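Local coordinates for protein glycerol-3-phosphate dehydrogenase [NAD(+)] 1 (Saccharomyces cerevisiae, PDB 4FGW) that interconverts dihydroxyacetone phosphate and sn-glycerol 3-phosphate with NAD(H), supplying the glycerol that protects yeast cells against water loss under hyperosmotic stress, at residues 136-141 against 169-174; 244-249 against 303-308. One frame throughout, in Å; residues are numbered along the deposited sequence.

Contact 1 (136-141 against 169-174); sequences QLKGHV and TEELGI
The C-terminal ends of two helices of the NAD-binding domain, 130-137 and 164-172, meet where L137, K138 and V141 pack against E171, L172 and I174. L172 lies at the middle: its CD2 branch sits 3.7 Å from L137 CB and also touches the backbone N of K138, while its CB faces V141 CG2 at 4.1 Å, the two side chains crossing at about a right angle. The same V141 CG2 reaches I174 CG2 at 4.2 Å. Both helices flank the parallel part of the Rossmann-type sheet; L137 and L172 rest on F123 of strand 120-123, and V141 on I121. Helix 111-115 covers L137 and V141 through V115. At the exposed margin the K138 chain, extended beyond CG, crosses the E171 side chain obliquely, with CG and CE each 3.3 Å from the carbonyl O of E171. The E171 chain is bent at chi2 (-61°), which turns CD toward the lysine, and OE2 forms a loose salt bridge of 3.6 Å with K138 NZ, K138 CE lying nearer still. Beyond L172 the chain leaves the helix at G173 with positive phi, and T169 OG1 bonds to I174 O at 2.8 Å, in the plane of that carbonyl, and to S165 O as well.

Contact 2 (244-249 against 303-308); sequences LKNVVA and ITTCAG
K245, the proton acceptor by similarity, extends from helix 235-257 to T305 on helix 296-307, and its NZ donates a hydrogen bond of 2.9 Å to T305 OG1. A second bond from NZ, also 2.9 Å, goes to OD1 of the adjacent N246, the amine lying 16° from the plane of that carbonyl. The chain is extended as far as CE and then turns (chi4 72°), which brings NZ round to these two oxygens. T305 meets the lysine at about a right angle. With its CG2 anti to the backbone N, that methyl approaches N246 OD1 at 3.2 Å and A249 CB at 3.8 Å. An alanine in place of K245 would probably leave T305 OG1 and N246 OD1 without their shared amine donor and open a gap beside the threonine. T305 is itself positioned by a hydrogen bond between its OG1 and D301 O, one turn earlier in its helix. Next to this polar group, C306 SG comes within 3.7 Å of A249 CA and touches V248 CG1. The side chain of N246 lies close to that of N311, and that of K245 to that of K152, both substrate-binding by similarity, consistent with a place in the active site. The two helical segments run in the same general direction, crossing at -37° with axes 8.8 Å apart in the all-helical C-terminal domain. Helix 361-371 packs on V248, helix 261-283 reaches C306 through Q269, and N262 of the second subunit packs on T304 and A307.

How the contacts relate
Contact 1 closes before contact 2 opens along the chain, and the two lie on opposite sides of its centre, 34 Å apart between centres and about 19 Å between nearest atoms. Each belongs to a different domain: 136-141 with 169-174 to the Rossmann-type nucleotide-binding half, 244-249 with 303-308 to the helical half. Contact 2 includes the probable catalytic lysine, whose side chain is about 4 Å from that of K152, a substrate residue by similarity contributed by the N-terminal half. Contact 1 lies on the cofactor side, away from the lysine, the side chain of L137 being about 10 Å from the side-chain position of G41, which binds NAD(+) by similarity.

Contact 1 (136-141 against 169-174)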
ATOM      1  N   GLN A 136     -23.031  21.288  24.466  1.00 90.58           N
ATOM      2  CA  GLN A 136     -22.576  21.835  25.728  1.00 91.36           C
ATOM      3  C   GLN A 136     -21.544  22.903  25.609  1.00 94.78           C
ATOM      4  O   GLN A 136     -21.335  23.661  26.523  1.00 96.74           O
ATOM      5  CB  GLN A 136     -21.952  20.754  26.550  1.00 90.23           C
ATOM      6  CG  GLN A 136     -22.780  19.569  26.624  1.00106.19           C
ATOM      7  CD  GLN A 136     -23.156  19.283  28.021  1.00115.63           C
ATOM      8  OE1 GLN A 136     -22.911  18.197  28.521  1.00103.61           O
ATOM      9  NE2 GLN A 136     -23.738  20.269  28.688  1.00103.72           N
ATOM     10  N   LEU A 137     -20.840  22.916  24.501  1.00 88.85           N
ATOM     11  CA  LEU A 137     -19.854  23.965  24.240  1.00 88.50           C
ATOM     12  C   LEU A 137     -20.438  25.194  23.531  1.00 96.37           C
ATOM     13  O   LEU A 137     -19.810  26.253  23.566  1.00 97.57           O
ATOM     14  CB  LEU A 137     -18.608  23.427  23.512  1.00 83.42           C
ATOM     15  CG  LEU A 137     -17.631  22.569  24.327  1.00 85.12           C
ATOM     16  CD1 LEU A 137     -16.594  21.943  23.424  1.00 80.38           C
ATOM     17  CD2 LEU A 137     -16.941  23.374  25.427  1.00 89.36           C
ATOM     18  N   LYS A 138     -21.637  25.064  22.910  1.00 94.85           N
ATOM     19  CA  LYS A 138     -22.322  26.159  22.207  1.00 99.09           C
ATOM     20  C   LYS A 138     -22.445  27.395  23.105  1.00109.26           C
ATOM     21  O   LYS A 138     -23.026  27.318  24.193  1.00110.99           O
ATOM     22  CB  LYS A 138     -23.724  25.726  21.735  1.00104.24           C
ATOM     23  CG  LYS A 138     -23.756  25.064  20.369  1.00111.02           C
ATOM     24  CD  LYS A 138     -25.080  25.339  19.663  1.00122.04           C
ATOM     25  CE  LYS A 138     -25.164  24.638  18.331  1.00124.68           C
ATOM     26  NZ  LYS A 138     -26.392  25.001  17.584  1.00135.67           N
ATOM     27  N   GLY A 139     -21.857  28.501  22.650  1.00107.94           N
ATOM     28  CA  GLY A 139     -21.854  29.774  23.367  1.00111.86           C
ATOM     29  C   GLY A 139     -20.857  29.838  24.509  1.00114.47           C
ATOM     30  O   GLY A 139     -20.994  30.684  25.397  1.00117.45           O
ATOM     31  N   HIS A 140     -19.838  28.945  24.495  1.00106.27           N
ATOM     32  CA  HIS A 140     -18.808  28.882  25.536  1.00105.37           C
ATOM     33  C   HIS A 140     -17.393  28.796  24.978  1.00106.91           C
ATOM     34  O   HIS A 140     -16.436  28.831  25.757  1.00106.80           O
ATOM     35  CB  HIS A 140     -19.069  27.708  26.502  1.00104.67           C
ATOM     36  CG  HIS A 140     -20.307  27.861  27.326  1.00112.11           C
ATOM     37  ND1 HIS A 140     -21.399  27.036  27.143  1.00113.54           N
ATOM     38  CD2 HIS A 140     -20.583  28.742  28.315  1.00118.35           C
ATOM     39  CE1 HIS A 140     -22.300  27.438  28.021  1.00117.53           C
ATOM     40  NE2 HIS A 140     -21.855  28.465  28.744  1.00120.90           N
ATOM     41  N   VAL A 141     -17.246  28.689  23.647  1.00101.33           N
ATOM     42  CA  VAL A 141     -15.923  28.557  23.051  1.00 98.34           C
ATOM     43  C   VAL A 141     -15.206  29.870  22.716  1.00103.52           C
ATOM     44  O   VAL A 141     -14.353  30.270  23.509  1.00104.21           O
ATOM     45  CB  VAL A 141     -15.755  27.421  21.997  1.00 98.38           C
ATOM     46  CG1 VAL A 141     -15.783  26.055  22.674  1.00 95.25           C
ATOM     47  CG2 VAL A 141     -16.811  27.499  20.895  1.00 99.47           C
ATOM     48  N   THR A 169     -17.508  22.696  13.177  1.00 76.84           N
ATOM     49  CA  THR A 169     -17.520  24.046  12.614  1.00 79.37           C
ATOM     50  C   THR A 169     -18.942  24.595  12.539  1.00 88.93           C
ATOM     51  O   THR A 169     -19.172  25.728  12.965  1.00 91.86           O
ATOM     52  CB  THR A 169     -16.758  24.074  11.271  1.00 81.55           C
ATOM     53  OG1 THR A 169     -15.393  23.721  11.517  1.00 73.34           O
ATOM     54  CG2 THR A 169     -16.799  25.440  10.593  1.00 80.73           C
ATOM     55  N   GLU A 170     -19.901  23.793  12.039  1.00 86.50           N
ATOM     56  CA  GLU A 170     -21.278  24.272  11.951  1.00 91.06           C
ATOM     57  C   GLU A 170     -22.020  24.373  13.294  1.00 95.77           C
ATOM     58  O   GLU A 170     -22.970  25.148  13.396  1.00 99.06           O
ATOM     59  CB  GLU A 170     -22.082  23.599  10.822  1.00 93.58           C
ATOM     60  CG  GLU A 170     -22.526  22.166  11.070  1.00105.41           C
ATOM     61  CD  GLU A 170     -23.784  21.792  10.308  1.00135.92           C
ATOM     62  OE1 GLU A 170     -23.704  20.897   9.435  1.00130.81           O
ATOM     63  OE2 GLU A 170     -24.844  22.413  10.560  1.00135.17           O
ATOM     64  N   GLU A 171     -21.554  23.638  14.333  1.00 88.89           N
ATOM     65  CA  GLU A 171     -22.150  23.689  15.676  1.00 90.14           C
ATOM     66  C   GLU A 171     -21.439  24.692  16.591  1.00 93.80           C
ATOM     67  O   GLU A 171     -22.060  25.199  17.516  1.00 96.40           O
ATOM     68  CB  GLU A 171     -22.176  22.297  16.352  1.00 88.57           C
ATOM     69  CG  GLU A 171     -23.080  21.259  15.701  1.00 96.24           C
ATOM     70  CD  GLU A 171     -24.563  21.562  15.637  1.00111.57           C
ATOM     71  OE1 GLU A 171     -25.108  21.572  14.511  1.00101.39           O
ATOM     72  OE2 GLU A 171     -25.187  21.755  16.705  1.00108.69           O
ATOM     73  N   LEU A 172     -20.141  24.963  16.358  1.00 87.64           N
ATOM     74  CA  LEU A 172     -19.375  25.866  17.223  1.00 87.82           C
ATOM     75  C   LEU A 172     -18.906  27.180  16.587  1.00 92.42           C
ATOM     76  O   LEU A 172     -18.602  28.129  17.315  1.00 93.43           O
ATOM     77  CB  LEU A 172     -18.212  25.118  17.912  1.00 83.93           C
ATOM     78  CG  LEU A 172     -18.582  23.869  18.740  1.00 86.47           C
ATOM     79  CD1 LEU A 172     -17.352  23.124  19.178  1.00 82.29           C
ATOM     80  CD2 LEU A 172     -19.436  24.231  19.957  1.00 92.72           C
ATOM     81  N   GLY A 173     -18.867  27.230  15.254  1.00 88.64           N
ATOM     82  CA  GLY A 173     -18.432  28.410  14.504  1.00 90.61           C
ATOM     83  C   GLY A 173     -16.922  28.582  14.478  1.00 91.75           C
ATOM     84  O   GLY A 173     -16.416  29.667  14.174  1.00 93.39           O
ATOM     85  N   ILE A 174     -16.192  27.506  14.787  1.00 84.16           N
ATOM     86  CA  ILE A 174     -14.727  27.504  14.847  1.00 81.09           C
ATOM     87  C   ILE A 174     -14.108  26.711  13.707  1.00 81.75           C
ATOM     88  O   ILE A 174     -14.694  25.708  13.292  1.00 80.02           O
ATOM     89  CB  ILE A 174     -14.225  27.041  16.252  1.00 82.26           C
ATOM     90  CG1 ILE A 174     -14.636  25.567  16.576  1.00 79.05           C
ATOM     91  CG2 ILE A 174     -14.696  28.031  17.347  1.00 86.59           C
ATOM     92  CD1 ILE A 174     -14.033  24.976  17.857  1.00 79.87           C
TER

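Contact 2 (244-249 against 303-308)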
ATOM      1  N   LEU A 244     -13.549   4.245   4.933  1.00 54.50           N
ATOM      2  CA  LEU A 244     -13.505   3.367   3.751  1.00 54.30           C
ATOM      3  C   LEU A 244     -12.523   2.199   3.776  1.00 55.94           C
ATOM      4  O   LEU A 244     -12.822   1.152   3.193  1.00 56.24           O
ATOM      5  CB  LEU A 244     -13.412   4.171   2.442  1.00 55.02           C
ATOM      6  CG  LEU A 244     -14.528   5.198   2.180  1.00 62.40           C
ATOM      7  CD1 LEU A 244     -14.400   5.805   0.811  1.00 63.63           C
ATOM      8  CD2 LEU A 244     -15.912   4.590   2.349  1.00 66.38           C
ATOM      9  N   LYS A 245     -11.388   2.355   4.490  1.00 50.27           N
ATOM     10  CA  LYS A 245     -10.350   1.324   4.640  1.00 48.16           C
ATOM     11  C   LYS A 245     -10.915   0.023   5.220  1.00 53.40           C
ATOM     12  O   LYS A 245     -10.447  -1.060   4.865  1.00 53.36           O
ATOM     13  CB  LYS A 245      -9.155   1.832   5.491  1.00 47.72           C
ATOM     14  CG  LYS A 245      -9.512   2.136   6.951  1.00 51.28           C
ATOM     15  CD  LYS A 245      -8.360   2.690   7.758  1.00 50.95           C
ATOM     16  CE  LYS A 245      -8.746   2.842   9.211  1.00 44.64           C
ATOM     17  NZ  LYS A 245      -8.853   1.523   9.881  1.00 46.96           N
ATOM     18  N   ASN A 246     -11.927   0.132   6.096  1.00 51.33           N
ATOM     19  CA  ASN A 246     -12.539  -1.026   6.747  1.00 52.35           C
ATOM     20  C   ASN A 246     -13.414  -1.851   5.820  1.00 58.49           C
ATOM     21  O   ASN A 246     -13.534  -3.057   6.024  1.00 59.91           O
ATOM     22  CB  ASN A 246     -13.247  -0.624   8.029  1.00 52.34           C
ATOM     23  CG  ASN A 246     -12.361   0.129   8.986  1.00 59.32           C
ATOM     24  OD1 ASN A 246     -11.136  -0.023   9.003  1.00 52.75           O
ATOM     25  ND2 ASN A 246     -12.954   1.002   9.763  1.00 47.14           N
ATOM     26  N   VAL A 247     -13.974  -1.219   4.772  1.00 55.97           N
ATOM     27  CA  VAL A 247     -14.768  -1.905   3.741  1.00 58.00           C
ATOM     28  C   VAL A 247     -13.778  -2.731   2.904  1.00 59.48           C
ATOM     29  O   VAL A 247     -14.033  -3.909   2.633  1.00 60.96           O
ATOM     30  CB  VAL A 247     -15.603  -0.920   2.874  1.00 63.76           C
ATOM     31  CG1 VAL A 247     -16.311  -1.648   1.733  1.00 66.44           C
ATOM     32  CG2 VAL A 247     -16.610  -0.155   3.730  1.00 64.97           C
ATOM     33  N   VAL A 248     -12.627  -2.119   2.558  1.00 51.30           N
ATOM     34  CA  VAL A 248     -11.545  -2.761   1.817  1.00 49.78           C
ATOM     35  C   VAL A 248     -10.939  -3.932   2.635  1.00 53.58           C
ATOM     36  O   VAL A 248     -10.723  -5.014   2.081  1.00 54.94           O
ATOM     37  CB  VAL A 248     -10.464  -1.737   1.365  1.00 51.08           C
ATOM     38  CG1 VAL A 248      -9.403  -2.404   0.490  1.00 49.81           C
ATOM     39  CG2 VAL A 248     -11.096  -0.554   0.635  1.00 52.03           C
ATOM     40  N   ALA A 249     -10.698  -3.722   3.947  1.00 48.38           N
ATOM     41  CA  ALA A 249     -10.149  -4.742   4.852  1.00 48.08           C
ATOM     42  C   ALA A 249     -11.020  -6.008   4.873  1.00 54.79           C
ATOM     43  O   ALA A 249     -10.487  -7.113   5.015  1.00 54.47           O
ATOM     44  CB  ALA A 249      -9.997  -4.178   6.260  1.00 47.76           C
ATOM     45  N   ILE A 303      -2.982  -0.102   4.465  1.00 39.52           N
ATOM     46  CA  ILE A 303      -2.047  -1.217   4.611  1.00 38.45           C
ATOM     47  C   ILE A 303      -2.148  -1.867   5.996  1.00 41.80           C
ATOM     48  O   ILE A 303      -2.371  -3.072   6.078  1.00 43.28           O
ATOM     49  CB  ILE A 303      -0.586  -0.824   4.212  1.00 39.88           C
ATOM     50  CG1 ILE A 303      -0.495  -0.551   2.693  1.00 39.28           C
ATOM     51  CG2 ILE A 303       0.430  -1.923   4.634  1.00 38.98           C
ATOM     52  CD1 ILE A 303       0.816   0.165   2.210  1.00 34.64           C
ATOM     53  N   THR A 304      -2.021  -1.076   7.068  1.00 37.19           N
ATOM     54  CA  THR A 304      -2.097  -1.594   8.438  1.00 37.52           C
ATOM     55  C   THR A 304      -3.417  -2.292   8.768  1.00 43.61           C
ATOM     56  O   THR A 304      -3.405  -3.342   9.416  1.00 45.32           O
ATOM     57  CB  THR A 304      -1.637  -0.552   9.473  1.00 44.99           C
ATOM     58  OG1 THR A 304      -1.346  -1.231  10.697  1.00 45.63           O
ATOM     59  CG2 THR A 304      -2.669   0.570   9.726  1.00 46.56           C
ATOM     60  N   THR A 305      -4.540  -1.713   8.303  1.00 39.55           N
ATOM     61  CA  THR A 305      -5.893  -2.220   8.523  1.00 40.97           C
ATOM     62  C   THR A 305      -6.097  -3.556   7.814  1.00 45.99           C
ATOM     63  O   THR A 305      -6.646  -4.486   8.399  1.00 47.49           O
ATOM     64  CB  THR A 305      -6.923  -1.148   8.141  1.00 49.10           C
ATOM     65  OG1 THR A 305      -6.618   0.055   8.853  1.00 45.43           O
ATOM     66  CG2 THR A 305      -8.353  -1.575   8.443  1.00 51.84           C
ATOM     67  N   CYS A 306      -5.632  -3.655   6.570  1.00 42.60           N
ATOM     68  CA  CYS A 306      -5.730  -4.872   5.784  1.00 43.75           C
ATOM     69  C   CYS A 306      -4.744  -5.966   6.237  1.00 48.12           C
ATOM     70  O   CYS A 306      -5.002  -7.141   6.000  1.00 49.01           O
ATOM     71  CB  CYS A 306      -5.590  -4.551   4.303  1.00 44.23           C
ATOM     72  SG  CYS A 306      -6.880  -3.448   3.662  1.00 49.02           S
ATOM     73  N   ALA A 307      -3.651  -5.585   6.928  1.00 45.37           N
ATOM     74  CA  ALA A 307      -2.647  -6.516   7.462  1.00 45.77           C
ATOM     75  C   ALA A 307      -3.177  -7.260   8.695  1.00 53.76           C
ATOM     76  O   ALA A 307      -3.010  -8.473   8.793  1.00 57.14           O
ATOM     77  CB  ALA A 307      -1.359  -5.775   7.804  1.00 44.73           C
ATOM     78  N   GLY A 308      -3.806  -6.530   9.612  1.00 49.94           N
ATOM     79  CA  GLY A 308      -4.363  -7.073  10.845  1.00 50.48           C
ATOM     80  C   GLY A 308      -5.331  -6.116  11.505  1.00 54.23           C
ATOM     81  O   GLY A 308      -5.115  -4.899  11.500  1.00 52.91           O
TER